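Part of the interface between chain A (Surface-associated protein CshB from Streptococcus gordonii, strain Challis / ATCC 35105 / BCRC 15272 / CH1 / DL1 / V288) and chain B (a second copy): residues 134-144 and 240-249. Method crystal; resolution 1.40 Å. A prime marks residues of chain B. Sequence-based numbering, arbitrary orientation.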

ATOM      1  N   LYS A 134      40.590 -11.359 -11.875  1.00 20.85           N
ATOM      2  CA  LYS A 134      40.639 -12.466 -10.866  1.00 19.51           C
ATOM      3  C   LYS A 134      39.235 -12.603 -10.245  1.00 18.30           C
ATOM      4  O   LYS A 134      38.710 -11.597  -9.800  1.00 16.58           O
ATOM      5  CB  LYS A 134      41.683 -12.173  -9.800  1.00 23.91           C
ATOM      6  CG  LYS A 134      43.110 -12.152 -10.382  1.00 32.00           C
ATOM      7  CD  LYS A 134      44.172 -11.960  -9.351  1.00 40.52           C
ATOM      8  CE  LYS A 134      45.566 -11.908  -9.954  1.00 46.75           C
ATOM      9  NZ  LYS A 134      46.577 -11.637  -8.901  1.00 51.09           N
ATOM     10  N   ARG A 135      38.800 -13.838 -10.075  1.00 16.33           N
ATOM     11  CA  ARG A 135      37.495 -14.086  -9.437  1.00 15.53           C
ATOM     12  C   ARG A 135      37.550 -13.624  -7.984  1.00 16.43           C
ATOM     13  O   ARG A 135      38.519 -13.854  -7.301  1.00 17.26           O
ATOM     14  CB  ARG A 135      37.064 -15.542  -9.617  1.00 17.14           C
ATOM     15  CG  ARG A 135      35.664 -15.812  -9.078  1.00 19.19           C
ATOM     16  CD  ARG A 135      34.947 -16.926  -9.804  1.00 25.56           C
ATOM     17  NE  ARG A 135      33.679 -17.101  -9.123  1.00 27.39           N
ATOM     18  CZ  ARG A 135      32.659 -17.811  -9.537  1.00 31.92           C
ATOM     19  NH1 ARG A 135      32.754 -18.509 -10.657  1.00 34.45           N
ATOM     20  NH2 ARG A 135      31.573 -17.861  -8.787  1.00 32.58           N
ATOM     21  N   VAL A 136      36.477 -13.003  -7.541  1.00 12.98           N
ATOM     22  CA  VAL A 136      36.364 -12.534  -6.142  1.00 12.85           C
ATOM     23  C   VAL A 136      34.966 -12.900  -5.610  1.00 12.55           C
ATOM     24  O   VAL A 136      34.057 -13.049  -6.361  1.00 13.21           O
ATOM     25  CB  VAL A 136      36.628 -11.018  -6.008  1.00 14.68           C
ATOM     26  CG1 VAL A 136      38.083 -10.627  -6.269  1.00 16.57           C
ATOM     27  CG2 VAL A 136      35.682 -10.175  -6.849  1.00 16.09           C
ATOM     28  N   ALA A 137      34.889 -13.008  -4.303  1.00 12.91           N
ATOM     29  CA  ALA A 137      33.583 -13.253  -3.640  1.00 11.78           C
ATOM     30  C   ALA A 137      32.817 -11.944  -3.699  1.00 11.63           C
ATOM     31  O   ALA A 137      33.228 -10.962  -3.104  1.00 13.76           O
ATOM     32  CB  ALA A 137      33.776 -13.699  -2.216  1.00 12.19           C
ATOM     33  N   PRO A 138      31.596 -11.943  -4.254  1.00 11.62           N
ATOM     34  CA  PRO A 138      30.835 -10.702  -4.300  1.00 11.79           C
ATOM     35  C   PRO A 138      30.001 -10.460  -3.041  1.00 11.04           C
ATOM     36  O   PRO A 138      29.775 -11.400  -2.247  1.00 11.05           O
ATOM     37  CB  PRO A 138      29.902 -11.012  -5.465  1.00 13.40           C
ATOM     38  CG  PRO A 138      29.638 -12.460  -5.382  1.00 13.17           C
ATOM     39  CD  PRO A 138      30.964 -13.086  -4.912  1.00 12.35           C
ATOM     40  N   THR A 139      29.636  -9.235  -2.855  1.00 11.17           N
ATOM     41  CA  THR A 139      28.706  -8.778  -1.803  1.00 10.26           C
ATOM     42  C   THR A 139      27.463  -8.305  -2.540  1.00 10.57           C
ATOM     43  O   THR A 139      27.524  -7.256  -3.223  1.00 12.17           O
ATOM     44  CB  THR A 139      29.293  -7.699  -0.922  1.00 11.94           C
ATOM     45  OG1 THR A 139      30.454  -8.221  -0.252  1.00 14.01           O
ATOM     46  CG2 THR A 139      28.294  -7.183   0.101  1.00 12.74           C
ATOM     47  N   VAL A 140      26.400  -9.067  -2.456  1.00  9.60           N
ATOM     48  CA  VAL A 140      25.188  -8.873  -3.271  1.00  9.79           C
ATOM     49  C   VAL A 140      24.085  -8.355  -2.383  1.00  9.85           C
ATOM     50  O   VAL A 140      23.883  -8.877  -1.283  1.00  9.35           O
ATOM     51  CB  VAL A 140      24.728 -10.164  -3.909  1.00 10.17           C
ATOM     52  CG1 VAL A 140      23.462  -9.959  -4.665  1.00 11.47           C
ATOM     53  CG2 VAL A 140      25.801 -10.728  -4.818  1.00 14.12           C
ATOM     54  N   VAL A 141      23.420  -7.303  -2.838  1.00  8.94           N
ATOM     55  CA  VAL A 141      22.221  -6.781  -2.129  1.00  9.47           C
ATOM     56  C   VAL A 141      20.993  -6.983  -3.013  1.00  8.92           C
ATOM     57  O   VAL A 141      21.112  -6.944  -4.249  1.00  9.23           O
ATOM     58  CB  VAL A 141      22.326  -5.306  -1.714  1.00 10.46           C
ATOM     59  CG1 VAL A 141      23.358  -5.196  -0.594  1.00 11.06           C
ATOM     60  CG2 VAL A 141      22.645  -4.394  -2.883  1.00 11.36           C
ATOM     61  N   MET A 142      19.864  -7.263  -2.382  1.00  8.59           N
ATOM     62  CA  MET A 142      18.621  -7.532  -3.137  1.00  9.79           C
ATOM     63  C   MET A 142      17.424  -6.904  -2.400  1.00  9.04           C
ATOM     64  O   MET A 142      17.467  -6.725  -1.215  1.00  9.05           O
ATOM     65  CB  MET A 142      18.438  -9.049  -3.384  1.00 12.17           C
ATOM     66  CG  MET A 142      19.330  -9.656  -4.575  1.00 14.63           C
ATOM     67  SD  MET A 142      18.944 -11.404  -4.775  1.00 24.70           S
ATOM     68  CE  MET A 142      17.580 -11.094  -5.895  1.00 21.41           C
ATOM     69  N   ALA A 143      16.415  -6.521  -3.182  1.00  8.70           N
ATOM     70  CA  ALA A 143      15.161  -5.971  -2.662  1.00  8.88           C
ATOM     71  C   ALA A 143      14.083  -6.206  -3.694  1.00  8.39           C
ATOM     72  O   ALA A 143      14.351  -6.456  -4.870  1.00  9.86           O
ATOM     73  CB  ALA A 143      15.291  -4.466  -2.382  1.00  9.40           C
ATOM     74  N   ASP A 144      12.829  -6.137  -3.210  1.00 10.69           N
ATOM     75  CA  ASP A 144      11.654  -6.034  -4.091  1.00 10.92           C
ATOM     76  C   ASP A 144      11.392  -4.556  -4.292  1.00 12.08           C
ATOM     77  O   ASP A 144      11.124  -3.887  -3.306  1.00 14.12           O
ATOM     78  CB  ASP A 144      10.428  -6.718  -3.476  1.00 12.17           C
ATOM     79  CG  ASP A 144       9.165  -6.712  -4.316  1.00 11.80           C
ATOM     80  OD1 ASP A 144       9.130  -6.139  -5.395  1.00 11.47           O
ATOM     81  OD2 ASP A 144       8.191  -7.340  -3.838  1.00 13.64           O
TER
ATOM     82  N   THR B 240      23.889 -10.772   0.868  1.00  7.62           N
ATOM     83  CA  THR B 240      24.530 -12.117   0.914  1.00  7.56           C
ATOM     84  C   THR B 240      25.933 -11.979   0.346  1.00  8.38           C
ATOM     85  O   THR B 240      26.119 -11.255  -0.667  1.00  9.44           O
ATOM     86  CB  THR B 240      23.675 -13.173   0.205  1.00  7.99           C
ATOM     87  OG1 THR B 240      24.364 -14.432   0.309  1.00  8.04           O
ATOM     88  CG2 THR B 240      23.476 -12.892  -1.276  1.00  9.20           C
ATOM     89  N   ARG B 241      26.906 -12.627   0.978  1.00  8.82           N
ATOM     90  CA  ARG B 241      28.310 -12.563   0.508  1.00  9.55           C
ATOM     91  C   ARG B 241      28.768 -13.952   0.057  1.00 10.27           C
ATOM     92  O   ARG B 241      28.325 -14.907   0.603  1.00  9.66           O
ATOM     93  CB  ARG B 241      29.200 -12.054   1.642  1.00 12.79           C
ATOM     94  CG  ARG B 241      30.653 -11.817   1.252  1.00 19.00           C
ATOM     95  CD  ARG B 241      31.501 -11.098   2.294  1.00 25.17           C
ATOM     96  NE  ARG B 241      31.037  -9.739   2.274  1.00 34.64           N
ATOM     97  CZ  ARG B 241      31.257  -8.828   3.208  1.00 39.84           C
ATOM     98  NH1 ARG B 241      31.939  -9.110   4.312  1.00 39.22           N
ATOM     99  NH2 ARG B 241      30.733  -7.628   3.045  1.00 43.91           N
ATOM    100  N   GLY B 242      29.638 -13.984  -0.955  1.00  9.87           N
ATOM    101  CA  GLY B 242      30.169 -15.269  -1.424  1.00 11.26           C
ATOM    102  C   GLY B 242      29.149 -16.123  -2.119  1.00 12.43           C
ATOM    103  O   GLY B 242      29.263 -17.359  -2.092  1.00 15.55           O
ATOM    104  N   ALA B 243      28.081 -15.547  -2.676  1.00 10.60           N
ATOM    105  CA  ALA B 243      27.114 -16.298  -3.485  1.00 11.18           C
ATOM    106  C   ALA B 243      27.671 -16.530  -4.886  1.00 10.18           C
ATOM    107  O   ALA B 243      28.174 -15.564  -5.487  1.00 13.51           O
ATOM    108  CB  ALA B 243      25.834 -15.532  -3.561  1.00 11.65           C
ATOM    109  N   SER B 244      27.452 -17.696  -5.407  1.00  9.56           N
ATOM    110  CA  SER B 244      27.550 -17.963  -6.855  1.00  9.64           C
ATOM    111  C   SER B 244      26.183 -18.184  -7.476  1.00 10.64           C
ATOM    112  O   SER B 244      26.127 -18.307  -8.708  1.00  9.92           O
ATOM    113  CB  SER B 244      28.457 -19.136  -7.109  1.00 11.34           C
ATOM    114  OG  SER B 244      27.929 -20.337  -6.604  1.00 12.59           O
ATOM    115  N   GLU B 245      25.119 -18.268  -6.669  1.00  9.64           N
ATOM    116  CA  GLU B 245      23.732 -18.442  -7.193  1.00 10.99           C
ATOM    117  C   GLU B 245      22.794 -17.621  -6.312  1.00 11.13           C
ATOM    118  O   GLU B 245      22.913 -17.687  -5.074  1.00 11.15           O
ATOM    119  CB  GLU B 245      23.285 -19.911  -7.147  1.00 15.37           C
ATOM    120  CG  GLU B 245      24.228 -20.854  -7.909  1.00 23.27           C
ATOM    121  CD  GLU B 245      23.859 -22.274  -8.361  1.00 37.94           C
ATOM    122  OE1 GLU B 245      23.092 -22.401  -9.345  1.00 50.10           O
ATOM    123  OE2 GLU B 245      24.493 -23.246  -7.875  1.00 42.94           O
ATOM    124  N   VAL B 246      21.948 -16.814  -6.937  1.00  9.55           N
ATOM    125  CA  VAL B 246      20.866 -16.142  -6.208  1.00  9.66           C
ATOM    126  C   VAL B 246      19.593 -16.344  -6.968  1.00  9.68           C
ATOM    127  O   VAL B 246      19.604 -16.424  -8.212  1.00 11.44           O
ATOM    128  CB  VAL B 246      21.117 -14.654  -6.018  1.00 11.26           C
ATOM    129  CG1 VAL B 246      22.287 -14.410  -5.111  1.00 11.62           C
ATOM    130  CG2 VAL B 246      21.255 -13.929  -7.290  1.00 16.59           C
ATOM    131  N   GLY B 247      18.501 -16.528  -6.258  1.00  8.84           N
ATOM    132  CA  GLY B 247      17.145 -16.720  -6.852  1.00  9.29           C
ATOM    133  C   GLY B 247      16.194 -15.666  -6.372  1.00  8.34           C
ATOM    134  O   GLY B 247      16.295 -15.153  -5.269  1.00  8.20           O
ATOM    135  N   PHE B 248      15.208 -15.389  -7.194  1.00  7.58           N
ATOM    136  CA  PHE B 248      14.151 -14.431  -6.917  1.00  7.98           C
ATOM    137  C   PHE B 248      12.863 -15.059  -7.397  1.00  7.67           C
ATOM    138  O   PHE B 248      12.782 -15.453  -8.578  1.00  8.41           O
ATOM    139  CB  PHE B 248      14.422 -13.115  -7.629  1.00  8.64           C
ATOM    140  CG  PHE B 248      13.377 -12.039  -7.410  1.00  8.79           C
ATOM    141  CD1 PHE B 248      13.303 -11.355  -6.212  1.00 10.52           C
ATOM    142  CD2 PHE B 248      12.444 -11.744  -8.390  1.00  9.23           C
ATOM    143  CE1 PHE B 248      12.380 -10.320  -6.030  1.00 12.08           C
ATOM    144  CE2 PHE B 248      11.535 -10.703  -8.184  1.00 10.08           C
ATOM    145  CZ  PHE B 248      11.479 -10.028  -6.994  1.00 10.82           C
ATOM    146  N   TYR B 249      11.866 -15.099  -6.510  1.00  7.58           N
ATOM    147  CA  TYR B 249      10.593 -15.796  -6.826  1.00  7.84           C
ATOM    148  C   TYR B 249       9.438 -14.891  -6.454  1.00  8.18           C
ATOM    149  O   TYR B 249       9.479 -14.260  -5.384  1.00  8.62           O
ATOM    150  CB  TYR B 249      10.461 -17.118  -6.069  1.00  8.66           C
ATOM    151  CG  TYR B 249      11.581 -18.072  -6.358  1.00  8.08           C
ATOM    152  CD1 TYR B 249      12.746 -18.055  -5.604  1.00  8.23           C
ATOM    153  CD2 TYR B 249      11.474 -19.023  -7.371  1.00  9.18           C
ATOM    154  CE1 TYR B 249      13.805 -18.902  -5.902  1.00  8.74           C
ATOM    155  CE2 TYR B 249      12.519 -19.851  -7.688  1.00  9.64           C
ATOM    156  CZ  TYR B 249      13.682 -19.794  -6.952  1.00  9.04           C
ATOM    157  OH  TYR B 249      14.720 -20.674  -7.214  1.00 12.04           O
TER
HETATM  158  O   HOH W   1      30.586 -15.961  -6.790  1.00 22.55           O
HETATM  159  O   HOH W   2      27.160 -12.809  -2.886  1.00 20.60           O

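A β-sheet that crosses a subunit boundary pairs backbone polar groups and packs side chains together, and this contact between two copies of CshB shows how. Val140 and Thr240′ form an antiparallel hydrogen-bonded pair in which each residue both gives and receives: Val140 N donates to Thr240′ O at 2.8 Å, and Thr240′ N donates to Val140 O at 2.9 Å, both nearly straight. Two residues along each chain, Gly242′ N donates to Pro138 O at 2.9 Å. Proline has no amide hydrogen to offer, but its carbonyl is well used: besides Gly242′ N it receives a water, and Arg241′ CA lies 3.3 Å from Pro138 O in a CA-H...O contact.

Where chain B turns out of the strand, water takes over. Water 2 donates to Pro138 O and Thr240′ O and accepts from Ala243′ N, so Ala243′ N, in a buried residue, has an acceptor. Gly242′ makes the turn with a positive phi, a conformation that favours glycine. Further out, water 1 accepts from Arg135 NH2 and its oxygen lies 2.8 Å from Ala243′ O, within hydrogen-bonding reach, tying the end of an exposed side chain to the loop.

Thr139 and Arg241′, a non-hydrogen-bonded pair, interact through their side chains, which lie on the same face of the sheet. Arg241′ NE donates to Thr139 OG1 at 3.0 Å, and the bond from Arg241′ NH2 to Thr139 OG1, at 3.4 Å, is weak.

Val140 and Thr240′ share the other face, where Val140 CB meets Thr240′ CG2 at 4.0 Å; the Thr240′ hydroxyl is satisfied elsewhere in the structure. Beyond them the contact becomes apolar. Met142, unbranched at CB and flexible, reaches across with SD 4.1 Å from Val246′ CB and CE 4.1 Å from Phe248′ CB. The two stretches together bury 609 Å².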